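Long-range contacts in RNA-dependent RNA Polymerase (Bombyx mori cytoplasmic polyhedrosis virus, PDB 6TZ0), which catalyses RNA-templated synthesis of RNA, acting in both transcription and replication of the viral double-stranded RNA genome: residues 103-108 with 238-243; 406-411 with 504-509; 791-796 with 827-832; 1162-1167 with 1198-1203. One frame throughout, in Å; residues are numbered along the deposited sequence.

Contact 1 of 4, residues 103-108 with 238-243; sequences YLVTFR and AKDSYI
Tyr103 and Ile243 meet where an extended loop lies along the approach to helix 242-248, a loop packed against the N-terminal end of that helix within the N-terminal region of the polymerase. It illustrates how a long loop can meet a helix start at two points by unlike means, one apolar and one polar. At the apolar point the Ile243 methyl CG2 stands over the centre of the Tyr103 ring, 3.5 Å from the centroid and only 10° off the ring normal, a CH-pi contact. The two side chains cross at about a right angle. CG2 is anti to the Ile243 backbone N, while the CG1 branch leads away from the loop; Ile243 CB lies beside the methyl, 3.6 Å from Tyr103 CG. The Tyr103 side chain also touches Asp244 and Leu247 of the helix, and lies about 4 Å from that of Arg485, a UTP-binding residue, though no UTP is bound here.

Between the two points Val105 CG1 rests 3.6 Å from Asp240 O. Ser241, at the N-cap position, turns its hydroxyl to Asp244, and Asp240 OD2 is bonded to Tyr101 OH. At the polar point Thr106 makes two bonds to the turn before the helix. Its backbone N gives a weak one to Asp240 O at 3.4 Å, and its OG1, anti to its own carbonyl carbon (chi1 -58°), donates to Ala238 O at 3.1 Å.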
# COMPACT_ATOMS: atom_id res chain seq x y z
N TYR A 103 18.35 5.07 -15.61
CA TYR A 103 17.30 5.26 -16.59
C TYR A 103 17.91 5.16 -17.98
O TYR A 103 19.10 4.84 -18.14
CB TYR A 103 16.56 6.58 -16.34
CG TYR A 103 15.72 6.56 -15.08
CD1 TYR A 103 14.42 6.09 -15.09
CD2 TYR A 103 16.25 6.98 -13.87
CE1 TYR A 103 13.66 6.06 -13.95
CE2 TYR A 103 15.50 6.94 -12.71
CZ TYR A 103 14.20 6.48 -12.76
OH TYR A 103 13.44 6.44 -11.63
N LEU A 104 17.10 5.43 -19.00
CA LEU A 104 17.50 5.22 -20.39
C LEU A 104 18.45 6.33 -20.83
O LEU A 104 18.06 7.49 -20.93
CB LEU A 104 16.25 5.16 -21.27
CG LEU A 104 16.23 4.69 -22.72
CD1 LEU A 104 16.45 5.82 -23.67
CD2 LEU A 104 17.30 3.64 -22.95
N VAL A 105 19.70 5.95 -21.10
CA VAL A 105 20.69 6.86 -21.65
C VAL A 105 20.35 7.10 -23.12
O VAL A 105 19.75 6.25 -23.78
CB VAL A 105 22.10 6.26 -21.46
CG1 VAL A 105 23.22 7.18 -21.91
CG2 VAL A 105 22.30 5.90 -20.02
N THR A 106 20.68 8.29 -23.63
CA THR A 106 20.42 8.62 -25.03
C THR A 106 21.51 8.05 -25.92
O THR A 106 22.70 8.31 -25.71
CB THR A 106 20.33 10.13 -25.19
OG1 THR A 106 19.30 10.64 -24.33
CG2 THR A 106 19.99 10.50 -26.61
N PHE A 107 21.11 7.25 -26.92
CA PHE A 107 22.02 6.71 -27.92
C PHE A 107 21.23 6.45 -29.19
O PHE A 107 20.02 6.65 -29.24
CB PHE A 107 22.74 5.45 -27.40
CG PHE A 107 21.82 4.37 -26.90
CD1 PHE A 107 21.34 3.39 -27.75
CD2 PHE A 107 21.46 4.32 -25.57
CE1 PHE A 107 20.50 2.41 -27.29
CE2 PHE A 107 20.61 3.34 -25.10
CZ PHE A 107 20.14 2.38 -25.97
N ARG A 108 21.93 6.01 -30.24
CA ARG A 108 21.29 5.72 -31.51
C ARG A 108 20.55 4.38 -31.43
O ARG A 108 21.09 3.40 -30.91
CB ARG A 108 22.32 5.70 -32.63
CG ARG A 108 21.74 5.48 -34.02
CD ARG A 108 22.80 5.57 -35.09
NE ARG A 108 23.82 4.53 -34.95
CZ ARG A 108 23.71 3.31 -35.46
NH1 ARG A 108 22.65 2.96 -36.16
NH2 ARG A 108 24.69 2.44 -35.26
N ALA A 238 18.01 16.03 -21.77
CA ALA A 238 18.14 14.81 -22.54
C ALA A 238 19.48 14.68 -23.26
O ALA A 238 19.68 13.68 -23.95
CB ALA A 238 17.03 14.72 -23.58
N LYS A 239 20.36 15.68 -23.14
CA LYS A 239 21.67 15.63 -23.78
C LYS A 239 22.51 14.43 -23.34
O LYS A 239 23.24 13.85 -24.15
CB LYS A 239 22.41 16.94 -23.49
CG LYS A 239 23.71 17.12 -24.20
CD LYS A 239 24.34 18.45 -23.83
CE LYS A 239 23.57 19.59 -24.48
NZ LYS A 239 24.23 20.90 -24.25
N ASP A 240 22.41 14.03 -22.07
CA ASP A 240 23.09 12.82 -21.61
C ASP A 240 22.11 11.75 -21.15
O ASP A 240 22.12 10.64 -21.69
CB ASP A 240 24.06 13.18 -20.47
CG ASP A 240 25.00 12.04 -20.09
OD1 ASP A 240 24.99 10.98 -20.74
OD2 ASP A 240 25.75 12.22 -19.12
N SER A 241 21.28 12.05 -20.17
CA SER A 241 20.29 11.10 -19.67
C SER A 241 19.14 11.93 -19.14
O SER A 241 19.32 12.72 -18.22
CB SER A 241 20.87 10.21 -18.57
OG SER A 241 19.89 9.31 -18.09
N TYR A 242 17.96 11.73 -19.73
CA TYR A 242 16.87 12.69 -19.57
C TYR A 242 16.25 12.60 -18.18
O TYR A 242 16.10 13.63 -17.50
CB TYR A 242 15.85 12.46 -20.68
CG TYR A 242 14.64 13.33 -20.67
CD1 TYR A 242 14.75 14.71 -20.75
CD2 TYR A 242 13.37 12.78 -20.70
CE1 TYR A 242 13.64 15.51 -20.78
CE2 TYR A 242 12.25 13.57 -20.74
CZ TYR A 242 12.39 14.94 -20.78
OH TYR A 242 11.27 15.73 -20.82
N ILE A 243 15.95 11.39 -17.72
CA ILE A 243 15.26 11.22 -16.45
C ILE A 243 16.19 11.52 -15.28
O ILE A 243 15.78 12.12 -14.28
CB ILE A 243 14.67 9.80 -16.37
CG1 ILE A 243 13.79 9.51 -17.58
CG2 ILE A 243 13.86 9.63 -15.13
CD1 ILE A 243 12.61 10.42 -17.71

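Contact 2 of 4, residues 406-411 with 504-509; sequences KRVNGI and YTIGKQ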
# COMPACT_ATOMS: atom_id res chain seq x y z
N LYS A 406 -8.85 -0.24 26.30
CA LYS A 406 -10.30 -0.32 26.48
C LYS A 406 -11.02 -0.36 25.14
O LYS A 406 -12.03 -1.06 25.00
CB LYS A 406 -10.75 0.88 27.32
CG LYS A 406 -12.22 0.90 27.73
CD LYS A 406 -13.06 1.83 26.86
CE LYS A 406 -14.49 1.90 27.34
NZ LYS A 406 -15.33 2.77 26.48
N ARG A 407 -10.52 0.37 24.14
CA ARG A 407 -11.14 0.34 22.82
C ARG A 407 -10.88 -0.98 22.10
O ARG A 407 -11.75 -1.48 21.38
CB ARG A 407 -10.64 1.51 21.98
CG ARG A 407 -11.18 2.84 22.41
CD ARG A 407 -10.58 3.96 21.58
NE ARG A 407 -11.07 5.26 22.02
CZ ARG A 407 -12.13 5.86 21.51
NH1 ARG A 407 -12.81 5.28 20.53
NH2 ARG A 407 -12.52 7.04 21.97
N VAL A 408 -9.69 -1.55 22.28
CA VAL A 408 -9.32 -2.80 21.62
C VAL A 408 -10.10 -3.98 22.20
O VAL A 408 -10.44 -4.92 21.47
CB VAL A 408 -7.78 -2.97 21.71
CG1 VAL A 408 -7.32 -4.38 21.39
CG2 VAL A 408 -7.11 -2.04 20.73
N ASN A 409 -10.45 -3.92 23.49
CA ASN A 409 -11.20 -5.00 24.11
C ASN A 409 -12.61 -5.17 23.53
O ASN A 409 -13.19 -6.26 23.62
CB ASN A 409 -11.31 -4.78 25.61
CG ASN A 409 -9.99 -4.97 26.32
OD1 ASN A 409 -9.23 -5.87 25.98
ND2 ASN A 409 -9.73 -4.15 27.31
N GLY A 410 -13.17 -4.13 22.92
CA GLY A 410 -14.52 -4.21 22.41
C GLY A 410 -14.62 -4.46 20.92
O GLY A 410 -15.62 -4.10 20.29
N ILE A 411 -13.61 -5.10 20.34
CA ILE A 411 -13.57 -5.39 18.91
C ILE A 411 -13.46 -6.90 18.73
O ILE A 411 -12.64 -7.55 19.38
CB ILE A 411 -12.39 -4.67 18.22
CG1 ILE A 411 -12.56 -3.16 18.32
CG2 ILE A 411 -12.26 -5.09 16.77
CD1 ILE A 411 -11.34 -2.40 17.90
N TYR A 504 -1.43 -2.87 13.69
CA TYR A 504 -2.26 -1.91 12.96
C TYR A 504 -3.52 -1.56 13.72
O TYR A 504 -3.91 -0.39 13.79
CB TYR A 504 -2.60 -2.47 11.58
CG TYR A 504 -3.67 -1.69 10.86
CD1 TYR A 504 -3.43 -0.42 10.37
CD2 TYR A 504 -4.94 -2.22 10.69
CE1 TYR A 504 -4.41 0.30 9.73
CE2 TYR A 504 -5.93 -1.51 10.06
CZ TYR A 504 -5.66 -0.26 9.57
OH TYR A 504 -6.64 0.45 8.93
N THR A 505 -4.18 -2.56 14.29
CA THR A 505 -5.43 -2.34 15.01
C THR A 505 -5.19 -1.52 16.28
O THR A 505 -6.01 -0.66 16.63
CB THR A 505 -6.07 -3.69 15.34
OG1 THR A 505 -6.28 -4.40 14.11
CG2 THR A 505 -7.38 -3.53 16.05
N ILE A 506 -4.06 -1.73 16.94
CA ILE A 506 -3.74 -0.96 18.13
C ILE A 506 -3.40 0.48 17.77
O ILE A 506 -3.96 1.43 18.34
CB ILE A 506 -2.62 -1.64 18.93
CG1 ILE A 506 -3.14 -2.93 19.56
CG2 ILE A 506 -2.02 -0.70 19.95
CD1 ILE A 506 -2.07 -3.77 20.18
N GLY A 507 -2.48 0.68 16.82
CA GLY A 507 -2.10 2.03 16.46
C GLY A 507 -3.16 2.82 15.71
O GLY A 507 -3.04 4.05 15.63
N LYS A 508 -4.17 2.16 15.17
CA LYS A 508 -5.27 2.84 14.50
C LYS A 508 -6.18 3.56 15.48
O LYS A 508 -6.85 4.52 15.09
CB LYS A 508 -6.04 1.79 13.69
CG LYS A 508 -7.16 2.27 12.81
CD LYS A 508 -7.81 1.08 12.13
CE LYS A 508 -8.92 1.50 11.21
NZ LYS A 508 -10.06 2.07 11.97
N GLN A 509 -6.20 3.14 16.74
CA GLN A 509 -7.14 3.71 17.70
C GLN A 509 -6.73 5.09 18.18
O GLN A 509 -7.58 5.81 18.72
CB GLN A 509 -7.29 2.78 18.89
CG GLN A 509 -7.75 1.39 18.54
CD GLN A 509 -9.10 1.35 17.87
OE1 GLN A 509 -10.00 2.10 18.22
NE2 GLN A 509 -9.24 0.47 16.89
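Helices 401-409 and 501-508 of the central polymerase domain come together at their C-terminal ends, where Gln509 faces Arg407, Val408 and Ile411. No hydrogen bond links the two segments, and the case shows how an amide side chain can serve as a packing surface. Gln509 has more area buried than any other residue of the pair. Its CG is anti to the carbonyl carbon, and the chain bends at chi2 (-61°), so the CD that carries the amide is folded over rather than extended. Three parts of it then meet three residues. CG lies 4.1 Å from Val408 CG2; OE1 is 3.9 Å from both CB and CD of Arg407; NE2 comes within 3.7 Å of Ile411 CD1, the two side chains reaching toward each other tip to tip.

The amide nitrogen also gives a weak bond back to Thr505 O, at 3.4 Å. Although the Arg407 guanidinium is only 20° from the amide in plane, contact with Gln509 is made by the aliphatic part of the chain, while NE has a long, weak ion pair with Glu403. Deeper in, Val408 CG2 touches Ile506 CG1 at 4.2 Å. Ile506 also packs on Val567 and Val570, so helix 557-573 backs this apolar patch. Asn409 is bonded through OD1 to the backbone N of Thr575, just beyond that helix. Far from the known nucleotide and metal sites, the ends of two helices and the residues that follow them thus pack together inside the central polymerase domain.

Contact 3 of 4, residues 791-796 with 827-832; sequences RFTLSV and LMSLIL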
# COMPACT_ATOMS: atom_id res chain seq x y z
N ARG A 791 -12.62 6.10 -32.93
CA ARG A 791 -12.59 4.90 -33.77
C ARG A 791 -13.07 3.59 -33.13
O ARG A 791 -12.62 3.21 -32.06
CB ARG A 791 -11.19 4.67 -34.32
CG ARG A 791 -10.72 5.73 -35.30
CD ARG A 791 -9.58 5.18 -36.13
NE ARG A 791 -9.93 3.89 -36.71
CZ ARG A 791 -9.24 3.29 -37.67
NH1 ARG A 791 -9.64 2.11 -38.14
NH2 ARG A 791 -8.15 3.86 -38.17
N PHE A 792 -14.01 2.93 -33.81
CA PHE A 792 -14.54 1.65 -33.35
C PHE A 792 -14.58 0.60 -34.47
O PHE A 792 -15.18 0.85 -35.52
CB PHE A 792 -15.94 1.87 -32.78
CG PHE A 792 -16.44 0.74 -31.93
CD1 PHE A 792 -15.86 0.47 -30.70
CD2 PHE A 792 -17.51 -0.03 -32.35
CE1 PHE A 792 -16.33 -0.57 -29.92
CE2 PHE A 792 -17.98 -1.07 -31.57
CZ PHE A 792 -17.39 -1.34 -30.35
N THR A 793 -13.98 -0.56 -34.26
CA THR A 793 -14.02 -1.64 -35.23
C THR A 793 -14.77 -2.82 -34.63
O THR A 793 -14.56 -3.17 -33.46
CB THR A 793 -12.61 -2.07 -35.64
OG1 THR A 793 -11.91 -2.55 -34.49
CG2 THR A 793 -11.86 -0.90 -36.25
N LEU A 794 -15.64 -3.43 -35.42
CA LEU A 794 -16.46 -4.52 -34.94
C LEU A 794 -16.58 -5.59 -36.01
O LEU A 794 -16.82 -5.28 -37.18
CB LEU A 794 -17.85 -4.03 -34.51
CG LEU A 794 -18.76 -5.07 -33.88
CD1 LEU A 794 -18.10 -5.65 -32.65
CD2 LEU A 794 -20.09 -4.44 -33.51
N SER A 795 -16.39 -6.84 -35.61
CA SER A 795 -16.50 -7.97 -36.53
C SER A 795 -17.96 -8.20 -36.89
O SER A 795 -18.82 -8.22 -36.01
CB SER A 795 -15.88 -9.22 -35.92
OG SER A 795 -16.56 -9.60 -34.74
N VAL A 796 -18.24 -8.32 -38.18
CA VAL A 796 -19.60 -8.44 -38.68
C VAL A 796 -19.66 -9.64 -39.62
O VAL A 796 -18.68 -9.97 -40.30
CB VAL A 796 -20.06 -7.15 -39.39
CG1 VAL A 796 -20.21 -6.01 -38.39
CG2 VAL A 796 -19.06 -6.74 -40.42
N LEU A 827 -14.12 -7.58 -40.19
CA LEU A 827 -14.47 -6.52 -39.26
C LEU A 827 -14.74 -5.21 -40.00
O LEU A 827 -14.08 -4.88 -40.99
CB LEU A 827 -13.37 -6.34 -38.21
CG LEU A 827 -11.91 -6.01 -38.56
CD1 LEU A 827 -11.63 -4.51 -38.56
CD2 LEU A 827 -10.99 -6.72 -37.59
N MET A 828 -15.74 -4.49 -39.51
CA MET A 828 -16.21 -3.25 -40.12
C MET A 828 -15.81 -2.07 -39.25
O MET A 828 -15.96 -2.12 -38.02
CB MET A 828 -17.72 -3.28 -40.30
CG MET A 828 -18.31 -2.15 -41.11
SD MET A 828 -20.11 -2.25 -41.15
CE MET A 828 -20.39 -3.62 -42.26
N SER A 829 -15.28 -1.03 -39.88
CA SER A 829 -14.83 0.17 -39.17
C SER A 829 -15.95 1.20 -39.19
O SER A 829 -16.35 1.67 -40.25
CB SER A 829 -13.57 0.73 -39.83
OG SER A 829 -13.14 1.91 -39.18
N LEU A 830 -16.45 1.55 -38.01
CA LEU A 830 -17.39 2.66 -37.88
C LEU A 830 -16.81 3.71 -36.96
O LEU A 830 -16.18 3.40 -35.94
CB LEU A 830 -18.78 2.21 -37.36
CG LEU A 830 -19.04 1.71 -35.94
CD1 LEU A 830 -20.47 1.99 -35.56
CD2 LEU A 830 -18.81 0.22 -35.87
N ILE A 831 -17.02 4.97 -37.32
CA ILE A 831 -16.59 6.10 -36.52
C ILE A 831 -17.82 6.82 -36.01
O ILE A 831 -18.78 7.06 -36.75
CB ILE A 831 -15.64 7.02 -37.32
CG1 ILE A 831 -16.26 7.46 -38.64
CG2 ILE A 831 -14.34 6.31 -37.61
CD1 ILE A 831 -15.48 8.49 -39.35
N LEU A 832 -17.83 7.11 -34.72
CA LEU A 832 -18.98 7.72 -34.09
C LEU A 832 -19.05 9.21 -34.41
O LEU A 832 -18.02 9.84 -34.66
CB LEU A 832 -18.92 7.47 -32.58
CG LEU A 832 -17.65 7.73 -31.77
CD1 LEU A 832 -17.51 9.16 -31.28
CD2 LEU A 832 -17.60 6.75 -30.61
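Met828 and Val796 meet at about a right angle, and the methionine can be traced outward atom by atom. Its CB sits 3.7 Å from Val796 CG2 and also faces the carbonyl oxygen of Leu794. CG is anti to the backbone N (chi1 -171°), and the chain stays extended through SD. The bend comes at chi3 (-74°), which brings the terminal CE back to 3.9 Å from the same Val796 CG2. One valine methyl is thus touched by both ends of the methionine. Tyr801 and Tyr805 of helix 801-808 pack on the Met828 side chain too, as does Leu814.

The frame for this is an antiparallel pair of strands, 791-795 beside 827-831, with strand 813-815 on the far side of the latter. Their order in the sheet differs from that in the sequence, since 827-831 lies in the middle. Leu794 and Met828 form a hydrogen-bonded pair, with Met828 N to Leu794 O at 2.7 Å and the reverse bond at 2.9 Å from Leu794 N to Met828 O. Phe792 pairs likewise with Leu830. The side chains of that pair lie side by side, pointing the same way, and Leu830 CD2 meets the edge of the Phe792 ring, 3.8 Å from its CD2.

Arg791, Thr793, Ser829 and Leu827 are among those on the other face. Leu827 CD1 touches Thr793 CB at 3.9 Å. Arg791 NH1 lies 3.7 Å from Ser829 OG. The Arg791 side chain is about 4 Å from that of Arg147; both are ATP-binding residues, though no ATP is bound here.

Contact 4 of 4, residues 1162-1167 with 1198-1203; sequences VRIPPS and LGMVLH
Met1200 and Ile1164 form the apolar centre. The methionine chain is extended to SD and then bends at chi3 (76°), which sets CE against the isoleucine, 3.8 Å from both CG1 and CG2 of Ile1164. Met1200 CB in turn lies 4.0 Å from Val1162 CG1, a methyl that also nears Leu1198 O. The other valine branch, CG2, packs on Leu1198 CB at 3.8 Å.

Outward from this lies the backbone pairing of two parallel strands. Arg1163 gives and then receives: its N bonds to Leu1198 O (2.8 Å, nearly straight at 171°), and its O accepts from Met1200 N at 3.3 Å. Beyond Ile1164 the chain turns off at Pro1165, whose CD still touches Met1200 O at 3.7 Å. At the polar edge, the exposed Arg1163 side chain leaves on the other face from Val1162, and its NE forms a salt bridge with Glu1027.

The two strands belong to a beta-alpha-beta unit whose connecting helix, 1174-1188, places Tyr1178 on both Ile1164 and Met1200, while strand 1022-1027 flanks strand 1196-1202 antiparallel on its other side.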
# COMPACT_ATOMS: atom_id res chain seq x y z
N VAL A 1162 -32.63 34.50 -8.68
CA VAL A 1162 -33.65 34.24 -9.69
C VAL A 1162 -35.02 34.55 -9.09
O VAL A 1162 -35.35 34.06 -8.00
CB VAL A 1162 -33.59 32.78 -10.19
CG1 VAL A 1162 -34.74 32.48 -11.14
CG2 VAL A 1162 -32.27 32.51 -10.87
N ARG A 1163 -35.81 35.36 -9.79
CA ARG A 1163 -37.16 35.68 -9.37
C ARG A 1163 -38.13 34.66 -9.93
O ARG A 1163 -38.33 34.60 -11.15
CB ARG A 1163 -37.54 37.09 -9.81
CG ARG A 1163 -38.90 37.53 -9.33
CD ARG A 1163 -39.19 38.99 -9.64
NE ARG A 1163 -39.35 39.27 -11.06
CZ ARG A 1163 -40.48 39.13 -11.73
NH1 ARG A 1163 -41.57 38.71 -11.12
NH2 ARG A 1163 -40.53 39.43 -13.03
N ILE A 1164 -38.72 33.86 -9.06
CA ILE A 1164 -39.69 32.84 -9.43
C ILE A 1164 -41.07 33.32 -9.01
O ILE A 1164 -41.26 33.65 -7.83
CB ILE A 1164 -39.37 31.48 -8.77
CG1 ILE A 1164 -38.00 30.99 -9.24
CG2 ILE A 1164 -40.43 30.47 -9.10
CD1 ILE A 1164 -37.46 29.87 -8.41
N PRO A 1165 -42.03 33.41 -9.93
CA PRO A 1165 -43.39 33.85 -9.56
C PRO A 1165 -44.08 32.84 -8.66
O PRO A 1165 -43.94 31.63 -8.86
CB PRO A 1165 -44.09 33.97 -10.91
CG PRO A 1165 -43.00 34.17 -11.89
CD PRO A 1165 -41.86 33.34 -11.38
N PRO A 1166 -44.83 33.31 -7.66
CA PRO A 1166 -45.36 32.39 -6.64
C PRO A 1166 -46.52 31.53 -7.10
O PRO A 1166 -46.94 30.64 -6.36
CB PRO A 1166 -45.79 33.33 -5.52
CG PRO A 1166 -46.08 34.62 -6.20
CD PRO A 1166 -45.11 34.72 -7.33
N SER A 1167 -47.06 31.76 -8.30
CA SER A 1167 -48.14 30.93 -8.81
C SER A 1167 -47.67 29.58 -9.32
O SER A 1167 -48.50 28.75 -9.70
CB SER A 1167 -48.89 31.67 -9.93
OG SER A 1167 -48.07 31.85 -11.07
N LEU A 1198 -32.22 37.01 -12.90
CA LEU A 1198 -32.96 36.16 -13.81
C LEU A 1198 -34.41 36.02 -13.37
O LEU A 1198 -34.76 36.19 -12.20
CB LEU A 1198 -32.32 34.78 -13.89
CG LEU A 1198 -30.92 34.76 -14.50
CD1 LEU A 1198 -30.33 33.37 -14.46
CD2 LEU A 1198 -30.97 35.28 -15.92
N GLY A 1199 -35.27 35.72 -14.34
CA GLY A 1199 -36.66 35.42 -14.09
C GLY A 1199 -37.04 34.12 -14.76
O GLY A 1199 -36.84 33.95 -15.97
N MET A 1200 -37.59 33.18 -14.00
CA MET A 1200 -37.81 31.83 -14.49
C MET A 1200 -39.22 31.69 -15.06
O MET A 1200 -40.20 32.10 -14.43
CB MET A 1200 -37.60 30.81 -13.37
CG MET A 1200 -37.62 29.36 -13.83
SD MET A 1200 -37.28 28.19 -12.51
CE MET A 1200 -38.84 28.21 -11.66
N VAL A 1201 -39.31 31.10 -16.25
CA VAL A 1201 -40.59 30.76 -16.87
C VAL A 1201 -40.67 29.25 -16.99
O VAL A 1201 -39.66 28.57 -17.20
CB VAL A 1201 -40.77 31.45 -18.24
CG1 VAL A 1201 -40.88 32.94 -18.05
CG2 VAL A 1201 -39.59 31.16 -19.15
N LEU A 1202 -41.88 28.71 -16.81
CA LEU A 1202 -42.10 27.28 -16.81
C LEU A 1202 -43.11 26.91 -17.88
O LEU A 1202 -43.83 27.76 -18.41
CB LEU A 1202 -42.58 26.79 -15.45
CG LEU A 1202 -41.60 26.95 -14.28
CD1 LEU A 1202 -42.22 26.50 -12.98
CD2 LEU A 1202 -40.33 26.18 -14.54
N HIS A 1203 -43.16 25.62 -18.19
CA HIS A 1203 -44.04 25.01 -19.16
C HIS A 1203 -45.27 24.45 -18.45
O HIS A 1203 -45.16 23.94 -17.33
CB HIS A 1203 -43.30 23.90 -19.91
CG HIS A 1203 -44.04 23.32 -21.07
ND1 HIS A 1203 -44.72 22.13 -20.99
CD2 HIS A 1203 -44.20 23.76 -22.34
CE1 HIS A 1203 -45.27 21.86 -22.16
NE2 HIS A 1203 -44.98 22.84 -23.00

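The four contacts follow one another in series along the chain, each closing before the next opens, and none touches another. Contacts 1 and 3 are the nearest pair, with centres 40 Å apart, and contacts 1 and 4 the most distant at 65 Å, on opposite sides of the chain's centre. Contact 1 belongs to the N-terminal part of the polymerase, contact 2 to the central polymerase domain and contact 4 to the C-terminal part. They share no helix or sheet: contacts 3 and 4 belong to separate three-stranded sheets. Each therefore ties its own region locally, contact 1 near a UTP-binding residue and contact 3 holding an ATP-binding one, whereas 2 and 4 are packing away from the known nucleotide and metal sites.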